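Local structure of GRAS family transcription factor containing protein, expressed (Oryza sativa Japonica Group, 5HYZ) at residues A[123-128]-A[168-173]; A[269-274]-A[344-349]. The protein probably acts as a homodimeric, DNA-binding transcription factor in plant development and abiotic stress resistance, its GRAS domain being the part crystallised here. All blocks are in the same frame, centred on the assembly; numbering follows the deposited sequence.

Contact 1: A[123-128]-A[168-173]; sequences QWAALL and RDFAKL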
ATOM      1  N   GLN A 123     -10.924   3.967   4.949  1.00  7.32           N
ATOM      2  CA  GLN A 123     -10.504   4.498   6.252  1.00  9.91           C
ATOM      3  C   GLN A 123     -11.129   3.705   7.396  1.00 11.47           C
ATOM      4  O   GLN A 123     -10.518   3.420   8.427  1.00 12.90           O
ATOM      5  CB  GLN A 123     -10.918   5.996   6.387  1.00 12.08           C
ATOM      6  CG  GLN A 123     -10.416   6.588   7.759  1.00  8.44           C
ATOM      7  CD  GLN A 123     -10.601   8.136   7.886  1.00 12.96           C
ATOM      8  OE1 GLN A 123     -11.166   8.809   6.995  1.00 12.11           O
ATOM      9  NE2 GLN A 123     -10.169   8.661   9.005  1.00 11.28           N
ATOM     10  N   TRP A 124     -12.426   3.372   7.234  1.00  7.84           N
ATOM     11  CA  TRP A 124     -13.091   2.718   8.338  1.00  9.53           C
ATOM     12  C   TRP A 124     -12.804   1.253   8.419  1.00  7.84           C
ATOM     13  O   TRP A 124     -12.856   0.698   9.505  1.00 10.93           O
ATOM     14  CB  TRP A 124     -14.644   2.994   8.234  1.00  9.96           C
ATOM     15  CG  TRP A 124     -14.824   4.491   8.153  1.00  9.49           C
ATOM     16  CD1 TRP A 124     -15.508   5.187   7.185  1.00 10.79           C
ATOM     17  CD2 TRP A 124     -14.203   5.495   9.016  1.00  9.77           C
ATOM     18  NE1 TRP A 124     -15.379   6.543   7.403  1.00 14.17           N
ATOM     19  CE2 TRP A 124     -14.589   6.760   8.502  1.00 12.71           C
ATOM     20  CE3 TRP A 124     -13.380   5.436  10.162  1.00 10.05           C
ATOM     21  CZ2 TRP A 124     -14.163   7.968   9.069  1.00 11.66           C
ATOM     22  CZ3 TRP A 124     -12.899   6.661  10.732  1.00  9.68           C
ATOM     23  CH2 TRP A 124     -13.324   7.927  10.170  1.00 11.05           C
ATOM     24  N   ALA A 125     -12.494   0.627   7.304  1.00 11.05           N
ATOM     25  CA  ALA A 125     -12.038  -0.767   7.386  1.00 12.20           C
ATOM     26  C   ALA A 125     -10.706  -0.818   8.166  1.00 10.99           C
ATOM     27  O   ALA A 125     -10.530  -1.650   9.066  1.00 10.52           O
ATOM     28  CB  ALA A 125     -11.872  -1.347   5.990  1.00 13.06           C
ATOM     29  N   ALA A 126      -9.833   0.149   7.876  1.00 10.48           N
ATOM     30  CA  ALA A 126      -8.579   0.221   8.619  1.00 10.37           C
ATOM     31  C   ALA A 126      -8.817   0.476  10.111  1.00 10.58           C
ATOM     32  O   ALA A 126      -8.160  -0.123  11.017  1.00 10.98           O
ATOM     33  CB  ALA A 126      -7.655   1.310   7.970  1.00 10.44           C
ATOM     34  N   LEU A 127      -9.737   1.396  10.415  1.00 10.18           N
ATOM     35  CA  LEU A 127      -9.998   1.691  11.799  1.00  9.33           C
ATOM     36  C   LEU A 127     -10.624   0.478  12.517  1.00 10.62           C
ATOM     37  O   LEU A 127     -10.309   0.192  13.660  1.00 12.33           O
ATOM     38  CB  LEU A 127     -10.989   2.905  11.931  1.00  8.68           C
ATOM     39  CG  LEU A 127     -11.194   3.256  13.419  1.00 12.28           C
ATOM     40  CD1 LEU A 127      -9.977   4.018  14.038  1.00 14.44           C
ATOM     41  CD2 LEU A 127     -12.419   4.178  13.619  1.00 14.98           C
ATOM     42  N   LEU A 128     -11.535  -0.207  11.851  1.00 10.37           N
ATOM     43  CA  LEU A 128     -12.150  -1.398  12.482  1.00 10.31           C
ATOM     44  C   LEU A 128     -11.063  -2.426  12.843  1.00 12.56           C
ATOM     45  O   LEU A 128     -11.040  -2.992  13.930  1.00 14.45           O
ATOM     46  CB  LEU A 128     -13.155  -2.022  11.519  1.00 12.25           C
ATOM     47  CG  LEU A 128     -14.501  -1.248  11.447  1.00 15.05           C
ATOM     48  CD1 LEU A 128     -15.378  -1.775  10.243  1.00 13.66           C
ATOM     49  CD2 LEU A 128     -15.230  -1.358  12.794  1.00 20.06           C
ATOM     50  N   ARG A 168     -19.951  -3.778   6.524  1.00 10.63           N
ATOM     51  CA  ARG A 168     -20.648  -4.706   7.412  1.00  9.36           C
ATOM     52  C   ARG A 168     -20.091  -6.124   7.262  1.00 10.10           C
ATOM     53  O   ARG A 168     -19.932  -6.828   8.264  1.00 13.43           O
ATOM     54  CB  ARG A 168     -22.180  -4.693   7.088  1.00 12.03           C
ATOM     55  CG  ARG A 168     -22.874  -3.434   7.642  1.00 11.52           C
ATOM     56  CD  ARG A 168     -24.401  -3.367   7.086  1.00 14.14           C
ATOM     57  NE  ARG A 168     -25.078  -2.131   7.604  1.00 16.19           N
ATOM     58  CZ  ARG A 168     -25.654  -2.059   8.788  1.00 19.75           C
ATOM     59  NH1 ARG A 168     -25.660  -3.134   9.601  1.00 15.99           N
ATOM     60  NH2 ARG A 168     -26.226  -0.921   9.164  1.00 16.14           N
ATOM     61  N   ASP A 169     -19.745  -6.520   6.030  1.00 13.12           N
ATOM     62  CA  ASP A 169     -19.136  -7.876   5.825  1.00 13.21           C
ATOM     63  C   ASP A 169     -17.782  -7.955   6.551  1.00 16.03           C
ATOM     64  O   ASP A 169     -17.405  -8.957   7.200  1.00 12.29           O
ATOM     65  CB  ASP A 169     -18.958  -8.205   4.336  1.00 14.58           C
ATOM     66  CG  ASP A 169     -20.305  -8.456   3.618  1.00 25.87           C
ATOM     67  OD1 ASP A 169     -21.347  -8.607   4.306  1.00 26.05           O
ATOM     68  OD2 ASP A 169     -20.307  -8.451   2.375  1.00 29.41           O
ATOM     69  N   PHE A 170     -17.037  -6.833   6.483  1.00 13.21           N
ATOM     70  CA  PHE A 170     -15.728  -6.815   7.174  1.00 12.24           C
ATOM     71  C   PHE A 170     -15.833  -6.924   8.678  1.00 12.73           C
ATOM     72  O   PHE A 170     -15.086  -7.670   9.378  1.00 12.95           O
ATOM     73  CB  PHE A 170     -15.008  -5.508   6.761  1.00 13.79           C
ATOM     74  CG  PHE A 170     -13.552  -5.436   7.203  1.00 11.96           C
ATOM     75  CD1 PHE A 170     -12.597  -6.146   6.516  1.00 19.25           C
ATOM     76  CD2 PHE A 170     -13.168  -4.641   8.300  1.00 14.89           C
ATOM     77  CE1 PHE A 170     -11.276  -6.108   6.906  1.00 18.24           C
ATOM     78  CE2 PHE A 170     -11.817  -4.623   8.716  1.00 13.10           C
ATOM     79  CZ  PHE A 170     -10.889  -5.340   7.976  1.00 15.13           C
ATOM     80  N   ALA A 171     -16.790  -6.168   9.235  1.00 11.02           N
ATOM     81  CA  ALA A 171     -17.003  -6.203  10.659  1.00 10.53           C
ATOM     82  C   ALA A 171     -17.399  -7.618  11.126  1.00  9.13           C
ATOM     83  O   ALA A 171     -17.073  -7.994  12.246  1.00 12.84           O
ATOM     84  CB  ALA A 171     -18.126  -5.185  11.080  1.00 11.87           C
ATOM     85  N   LYS A 172     -18.179  -8.330  10.300  1.00 11.29           N
ATOM     86  CA  LYS A 172     -18.482  -9.744  10.674  1.00 14.20           C
ATOM     87  C   LYS A 172     -17.193 -10.564  10.885  1.00 15.19           C
ATOM     88  O   LYS A 172     -17.112 -11.372  11.839  1.00 14.57           O
ATOM     89  CB  LYS A 172     -19.319 -10.402   9.616  1.00 15.91           C
ATOM     90  CG  LYS A 172     -20.719  -9.839   9.657  1.00 17.94           C
ATOM     91  CD  LYS A 172     -21.489 -10.435   8.480  1.00 23.55           C
ATOM     92  CE  LYS A 172     -22.899  -9.835   8.392  1.00 27.24           C
ATOM     93  NZ  LYS A 172     -23.379 -10.152   7.031  1.00 39.57           N
ATOM     94  N   LEU A 173     -16.195 -10.303  10.038  1.00 13.87           N
ATOM     95  CA  LEU A 173     -14.912 -11.040  10.170  1.00 16.12           C
ATOM     96  C   LEU A 173     -14.084 -10.623  11.384  1.00 19.48           C
ATOM     97  O   LEU A 173     -13.091 -11.271  11.719  1.00 18.31           O
ATOM     98  CB  LEU A 173     -14.070 -10.824   8.926  1.00 18.50           C
ATOM     99  CG  LEU A 173     -14.676 -11.272   7.621  1.00 28.23           C
ATOM    100  CD1 LEU A 173     -13.678 -10.963   6.505  1.00 28.27           C
ATOM    101  CD2 LEU A 173     -15.046 -12.726   7.667  1.00 31.91           C
TER

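Contact 2: A[269-274]-A[344-349]; sequences LDVAMT and DSKYKY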
ATOM      1  N   LEU A 269       3.297  13.601  -9.214  1.00 23.39           N
ATOM      2  CA  LEU A 269       2.714  12.725 -10.235  1.00 24.54           C
ATOM      3  C   LEU A 269       3.771  12.266 -11.232  1.00 27.01           C
ATOM      4  O   LEU A 269       3.696  11.144 -11.743  1.00 26.85           O
ATOM      5  CB  LEU A 269       1.582  13.424 -11.004  1.00 25.53           C
ATOM      6  CG  LEU A 269       0.251  13.662 -10.291  1.00 32.04           C
ATOM      7  CD1 LEU A 269      -0.844  14.026 -11.302  1.00 25.43           C
ATOM      8  CD2 LEU A 269      -0.140  12.446  -9.485  1.00 31.28           C
ATOM      9  N   ASP A 270       4.715  13.153 -11.536  1.00 27.40           N
ATOM     10  CA  ASP A 270       5.727  12.865 -12.560  1.00 28.44           C
ATOM     11  C   ASP A 270       6.633  11.723 -12.168  1.00 32.12           C
ATOM     12  O   ASP A 270       7.127  10.970 -13.019  1.00 33.04           O
ATOM     13  CB  ASP A 270       6.612  14.084 -12.813  1.00 27.69           C
ATOM     14  CG  ASP A 270       7.466  13.935 -14.063  1.00 32.71           C
ATOM     15  OD1 ASP A 270       6.903  13.569 -15.105  1.00 34.11           O
ATOM     16  OD2 ASP A 270       8.694  14.166 -13.991  1.00 35.35           O
ATOM     17  N   VAL A 271       6.940  11.642 -10.880  1.00 30.07           N
ATOM     18  CA  VAL A 271       7.836  10.570 -10.466  1.00 28.37           C
ATOM     19  C   VAL A 271       7.076   9.240 -10.452  1.00 31.98           C
ATOM     20  O   VAL A 271       7.675   8.165 -10.591  1.00 29.69           O
ATOM     21  CB  VAL A 271       8.494  10.907  -9.075  1.00 26.75           C
ATOM     22  CG1 VAL A 271       9.251   9.735  -8.528  1.00 29.67           C
ATOM     23  CG2 VAL A 271       9.438  12.087  -9.212  1.00 30.09           C
ATOM     24  N   ALA A 272       5.751   9.305 -10.308  1.00 27.39           N
ATOM     25  CA  ALA A 272       4.941   8.099 -10.109  1.00 30.52           C
ATOM     26  C   ALA A 272       4.400   7.452 -11.386  1.00 33.99           C
ATOM     27  O   ALA A 272       4.221   6.234 -11.445  1.00 33.76           O
ATOM     28  CB  ALA A 272       3.752   8.428  -9.149  1.00 31.97           C
HETATM   29  N   MSE A 273       4.117   8.253 -12.409  1.00 32.88           N
HETATM   30  CA  MSE A 273       3.447   7.741 -13.598  1.00 34.68           C
HETATM   31  C   MSE A 273       4.194   8.120 -14.880  1.00 31.96           C
HETATM   32  O   MSE A 273       4.999   9.049 -14.882  1.00 37.27           O
HETATM   33  CB  MSE A 273       2.015   8.264 -13.645  1.00 37.76           C
HETATM   34  CG  MSE A 273       1.156   7.823 -12.458  1.00 43.48           C
HETATM   35 SE   MSE A 273      -0.525   8.842 -12.411  1.00 47.20          SE
HETATM   36  CE  MSE A 273       0.294  10.556 -12.282  1.00 51.53           C
ATOM     37  N   THR A 274       3.935   7.410 -15.976  1.00 32.78           N
ATOM     38  CA  THR A 274       4.600   7.730 -17.250  1.00 38.00           C
ATOM     39  C   THR A 274       4.087   9.053 -17.830  1.00 36.84           C
ATOM     40  O   THR A 274       2.932   9.434 -17.588  1.00 33.24           O
ATOM     41  CB  THR A 274       4.363   6.641 -18.316  1.00 34.97           C
ATOM     42  OG1 THR A 274       2.960   6.558 -18.576  1.00 41.20           O
ATOM     43  CG2 THR A 274       4.836   5.284 -17.827  1.00 36.19           C
ATOM     44  N   ASP A 344      11.101   4.816  -2.996  1.00 53.13           N
ATOM     45  CA  ASP A 344      12.552   4.877  -3.220  1.00 53.87           C
ATOM     46  C   ASP A 344      13.077   6.298  -3.325  1.00 52.63           C
ATOM     47  O   ASP A 344      12.336   7.278  -3.138  1.00 47.00           O
ATOM     48  CB  ASP A 344      12.942   4.103  -4.490  1.00 62.10           C
ATOM     49  CG  ASP A 344      12.696   4.897  -5.769  1.00 68.34           C
ATOM     50  OD1 ASP A 344      11.724   5.679  -5.829  1.00 70.44           O
ATOM     51  OD2 ASP A 344      13.482   4.746  -6.727  1.00 69.56           O
ATOM     52  N   SER A 345      14.357   6.406  -3.666  1.00 37.22           N
ATOM     53  CA  SER A 345      15.050   7.681  -3.551  1.00 35.90           C
ATOM     54  C   SER A 345      14.536   8.765  -4.501  1.00 29.80           C
ATOM     55  O   SER A 345      14.708   9.965  -4.221  1.00 34.94           O
ATOM     56  CB  SER A 345      16.578   7.482  -3.772  1.00 44.88           C
ATOM     57  OG  SER A 345      16.910   7.347  -5.162  1.00 49.39           O
ATOM     58  N   LYS A 346      13.916   8.396  -5.626  1.00 33.77           N
ATOM     59  CA  LYS A 346      13.451   9.445  -6.534  1.00 36.96           C
ATOM     60  C   LYS A 346      12.222  10.179  -5.982  1.00 35.16           C
ATOM     61  O   LYS A 346      11.911  11.291  -6.425  1.00 33.69           O
ATOM     62  CB  LYS A 346      13.149   8.891  -7.926  1.00 36.92           C
ATOM     63  CG  LYS A 346      12.070   7.833  -7.991  1.00 43.64           C
ATOM     64  CD  LYS A 346      12.067   7.153  -9.384  1.00 48.28           C
ATOM     65  CE  LYS A 346      10.772   6.397  -9.686  1.00 47.36           C
ATOM     66  NZ  LYS A 346      10.701   5.089  -8.961  1.00 55.72           N
ATOM     67  N   TYR A 347      11.541   9.580  -5.011  1.00 29.42           N
ATOM     68  CA  TYR A 347      10.411  10.279  -4.368  1.00 26.18           C
ATOM     69  C   TYR A 347      10.915  11.257  -3.328  1.00 26.16           C
ATOM     70  O   TYR A 347      11.965  11.051  -2.740  1.00 28.47           O
ATOM     71  CB  TYR A 347       9.450   9.274  -3.745  1.00 24.29           C
ATOM     72  CG  TYR A 347       8.708   8.444  -4.764  1.00 25.86           C
ATOM     73  CD1 TYR A 347       7.546   8.913  -5.332  1.00 26.08           C
ATOM     74  CD2 TYR A 347       9.165   7.181  -5.144  1.00 31.28           C
ATOM     75  CE1 TYR A 347       6.840   8.135  -6.260  1.00 25.38           C
ATOM     76  CE2 TYR A 347       8.479   6.407  -6.076  1.00 27.81           C
ATOM     77  CZ  TYR A 347       7.312   6.893  -6.613  1.00 30.03           C
ATOM     78  OH  TYR A 347       6.581   6.161  -7.513  1.00 32.60           O
ATOM     79  N   LYS A 348      10.188  12.346  -3.106  1.00 22.75           N
ATOM     80  CA  LYS A 348      10.678  13.404  -2.246  1.00 19.11           C
ATOM     81  C   LYS A 348       9.688  13.664  -1.109  1.00 16.56           C
ATOM     82  O   LYS A 348       9.530  14.786  -0.684  1.00 18.40           O
ATOM     83  CB  LYS A 348      10.878  14.713  -3.032  1.00 23.76           C
ATOM     84  CG  LYS A 348      11.713  14.520  -4.331  1.00 28.41           C
ATOM     85  CD  LYS A 348      13.033  13.907  -3.993  1.00 31.89           C
ATOM     86  CE  LYS A 348      13.892  13.681  -5.256  1.00 44.79           C
ATOM     87  NZ  LYS A 348      14.988  12.642  -5.089  1.00 41.56           N
ATOM     88  N   TYR A 349       9.031  12.605  -0.624  1.00 19.17           N
ATOM     89  CA  TYR A 349       8.114  12.774   0.510  1.00 16.05           C
ATOM     90  C   TYR A 349       8.810  12.856   1.830  1.00 20.16           C
ATOM     91  O   TYR A 349       9.817  12.160   2.068  1.00 18.83           O
ATOM     92  CB  TYR A 349       7.114  11.613   0.550  1.00 14.63           C
ATOM     93  CG  TYR A 349       6.187  11.601  -0.632  1.00 13.74           C
ATOM     94  CD1 TYR A 349       5.227  12.632  -0.838  1.00 18.15           C
ATOM     95  CD2 TYR A 349       6.236  10.559  -1.539  1.00 17.61           C
ATOM     96  CE1 TYR A 349       4.356  12.586  -1.916  1.00 18.40           C
ATOM     97  CE2 TYR A 349       5.373  10.522  -2.615  1.00 21.13           C
ATOM     98  CZ  TYR A 349       4.450  11.569  -2.812  1.00 20.67           C
ATOM     99  OH  TYR A 349       3.603  11.496  -3.902  1.00 22.17           O
TER

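Contact 1: A[123-128]-A[168-173]
A125 is where helix 122-132 first meets the ring of F170, which reaches across from helix 157-174. The two short helical segments run almost parallel, with 11° between their directions and their axes 10.3 Å apart at the closest point, a separation filled chiefly by the F170 ring. F170 suits the task because its long, flat side chain spans the distance, and CG anti to the backbone N (chi1 -171°) aims it at the facing helix. A125 offers a correspondingly small surface: its CB lies over one face of the ring, displaced toward the rim, 4.2 Å from F170 CD2. On the same residue the backbone also takes part, with A125 O 3.3 Å from F170 CE2. This is an approach of a ring carbon to a carbonyl oxygen rather than a hydrogen bond. W341 of the second subunit packs on A125, and S334 of that subunit packs on F170.

One turn further on, the L128 and F170 side chains run past one another, pointing oppositely. L128 CB sits at the ring edge, near the ring plane, 4.1 Å from F170 CE2, while its CD1 branch lies 4.1 Å from F170 CD2. The same CD1 continues to A171, whose CB is 4.5 Å away. A leucine with a reaching branch thus complements an alanine with none. Both L128 and A171 also touch F178 on strand 177-182, so this end of the interface rests on the neighbouring sheet.

No hydrogen bond joins the two segments. Their buried, apolar surfaces fit adjacent helices of a Rossmann-like alpha/beta layer: the aromatic ring packs partly against the backbone of helix 122-132, and complementary shape rather than hydrogen bonding matches the two helices.

Contact 2: A[269-274]-A[344-349]
V271, near the C-terminal end of helix 251-272, sets its CG1 methyl in the corner formed by the K346 chain and the Y347 ring. This is the tight part of the contact. CG1 stands over the centre of one ring face, 3.7 Å from the Y347 centroid and 14° off the normal, a well-formed CH-pi interaction. At the same time it presses against K346 CG at 3.4 Å, closer than carbon atoms usually pack. A beta-branched residue is apt here because its second methyl, CG2, lies 3.8 Å from the backbone oxygen K346 O, so the two branches meet side chain and backbone of the same lysine. Tyrosine supplies the broad face, and the methylenes of lysine supply an apolar flank although its end is charged.

At the phenol end a lighter contact remains: Y347 OH lies 3.6 Å from A272 CA, with A272 CB near the ring plane at its edge. A small residue lets the phenol approach the backbone.

The other side faces solvent. K346 begins from the position between backbone N and carbonyl carbon (chi1 61°), then bends at its far end (chi4 -76°), returning NZ to D344 for a salt bridge whose hydrogen bond is weak, with NZ 3.3 Å from OD1. Elsewhere on the loop, K348 NZ donates to S345 O at 2.8 Å, in the carbonyl plane. D344 to Y347 form a type I beta turn, closed by Y347 N donating to D344 O. In the surrounding fold, Y343 meets Y347 edge-to-face, and W363 touches V271.

Across the interface the attachment is therefore apolar and CH-pi in character. Both ammonium groups find partners within 344-349, K346 through a weak bond, while K346's methylenes help join a helix of the predicted PFYRE region to the predicted SAW region.

Contact 1 comes wholly before contact 2 in the sequence. Their centres lie 31 Å apart and their nearest atoms about 18 Å, so the two do not meet. Both belong to the single GRAS domain. Contact 1 pairs helices 122-132 and 157-174, which connect parallel strands 110-118, 141-148 and 177-182 at one end of the mixed sheet. Contact 2 ties helix 251-272 to the loop leading into strand 349-354, on the antiparallel part of that sheet. W341, just before the loop of contact 2, and S334 on helix 332-339 pack on contact 1 of the other subunit, so the segment leading into contact 2 also takes part in the homodimer.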